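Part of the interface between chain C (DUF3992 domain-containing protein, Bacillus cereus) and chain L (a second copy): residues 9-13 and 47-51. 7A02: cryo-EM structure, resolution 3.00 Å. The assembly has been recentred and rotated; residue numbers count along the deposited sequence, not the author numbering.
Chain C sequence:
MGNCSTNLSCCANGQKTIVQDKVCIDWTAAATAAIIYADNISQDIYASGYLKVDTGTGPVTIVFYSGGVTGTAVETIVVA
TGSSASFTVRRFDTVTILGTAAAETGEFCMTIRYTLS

Chain C, residues 9-13: SCCAN
Chain L, residues 47-51: ASGYL

The most unusual feature of this contact is a cysteine sulfur set against a tyrosine ring, with no hydrogen bond joining the two stretches. Cys C10 SG lies 4.1 Å from the centroid of the Tyr L50 ring, an oblique approach 51° off the ring normal. The closest atoms of this pair, Cys C10 SG and Tyr L50 CD1, are 3.3 Å apart. A polarizable sulfur suits an aromatic ring. Cys C10 is also covalently bonded to a group elsewhere in the structure.

Chain L 47-51 is part of a longer strand. Its phi/psi values are extended: -131/135 at Ala L47, -125/149 at Ser L48, 173/-164 at Gly L49, -143/161 at Tyr L50 and -127/131 at Leu L51. Chain C is less regular: -147/135 at Ser C9, -101/75 at Cys C10, -116/111 at Cys C11, -75/-60 at Ala C12 and -72/65 at Asn C13. A weak hydrogen bond links Cys C11 N to Ser C9 O at 3.3 Å.

The two stretches run in roughly the same direction. The CA atoms nearest each other across the stretches are those of Cys C10 and Gly L49, 5.6 Å apart. Gly L49 has no side chain, and Cys C10 SG comes within 3.7 Å of Gly L49 CA. An ideal CB on Gly L49 would lie 3.8 Å from Cys C10 SG.

Cys C10 points toward chain L with chi1 t (177°). Cys C11 points away, also t (170°). Ala C12 points toward chain L again, and Ala C12 CB packs over one face of the tyrosine ring, 3.5 Å from Tyr L50 CZ. This contact is apolar. Tyr L50 points toward chain C with chi1 p (64°) and chi2 -100°. Ser C9 is t (171°), Ser L48 m (-63°), and Leu L51 t (-178°) with chi2 p (89°). Asn C13 is modelled only to CB. Together the stretches bury 206 Å², mostly at Cys C10, Ala C12 and Tyr L50.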

# COMPACT_ATOMS: atom_id res chain seq x y z
N SER C 9 6.90 0.80 15.35
CA SER C 9 6.37 0.55 16.68
C SER C 9 7.38 -0.29 17.45
O SER C 9 7.92 -1.25 16.90
CB SER C 9 5.03 -0.17 16.62
OG SER C 9 4.62 -0.58 17.91
N CYS C 10 7.64 0.08 18.69
CA CYS C 10 8.64 -0.59 19.51
C CYS C 10 7.88 -1.54 20.44
O CYS C 10 7.73 -1.28 21.64
CB CYS C 10 9.48 0.44 20.26
SG CYS C 10 10.71 -0.22 21.38
N CYS C 11 7.40 -2.65 19.88
CA CYS C 11 6.55 -3.61 20.57
C CYS C 11 7.30 -4.93 20.67
O CYS C 11 7.51 -5.59 19.65
CB CYS C 11 5.21 -3.78 19.84
SG CYS C 11 4.09 -5.13 20.36
N ALA C 12 7.70 -5.30 21.89
CA ALA C 12 8.54 -6.48 22.08
C ALA C 12 7.74 -7.76 21.94
O ALA C 12 8.04 -8.60 21.08
CB ALA C 12 9.21 -6.42 23.46
N ASN C 13 6.71 -7.94 22.77
CA ASN C 13 5.86 -9.11 22.65
C ASN C 13 4.99 -8.97 21.41
O ASN C 13 3.76 -8.88 21.51
CB ASN C 13 4.99 -9.27 23.90
N ALA L 47 10.50 10.46 22.07
CA ALA L 47 10.98 9.09 21.97
C ALA L 47 10.13 8.17 22.82
O ALA L 47 9.83 8.48 23.97
CB ALA L 47 12.44 9.00 22.40
N SER L 48 9.75 7.03 22.25
CA SER L 48 9.02 5.99 22.95
C SER L 48 9.79 4.69 22.83
O SER L 48 10.48 4.45 21.84
CB SER L 48 7.62 5.81 22.38
OG SER L 48 6.84 6.97 22.54
N GLY L 49 9.67 3.84 23.84
CA GLY L 49 10.35 2.56 23.79
C GLY L 49 10.25 1.78 25.07
O GLY L 49 9.41 2.08 25.93
N TYR L 50 11.11 0.77 25.20
CA TYR L 50 11.15 -0.07 26.38
C TYR L 50 12.59 -0.44 26.70
O TYR L 50 13.47 -0.35 25.85
CB TYR L 50 10.32 -1.35 26.22
CG TYR L 50 10.81 -2.28 25.14
CD1 TYR L 50 10.21 -2.31 23.90
CD2 TYR L 50 11.86 -3.15 25.37
CE1 TYR L 50 10.66 -3.15 22.92
CE2 TYR L 50 12.31 -3.99 24.39
CZ TYR L 50 11.70 -3.99 23.17
OH TYR L 50 12.14 -4.83 22.18
N LEU L 51 12.80 -0.86 27.94
CA LEU L 51 14.05 -1.44 28.39
C LEU L 51 13.74 -2.78 29.04
O LEU L 51 12.84 -2.86 29.89
CB LEU L 51 14.77 -0.54 29.38
CG LEU L 51 16.12 -1.07 29.86
CD1 LEU L 51 17.21 -0.60 28.95
CD2 LEU L 51 16.39 -0.64 31.28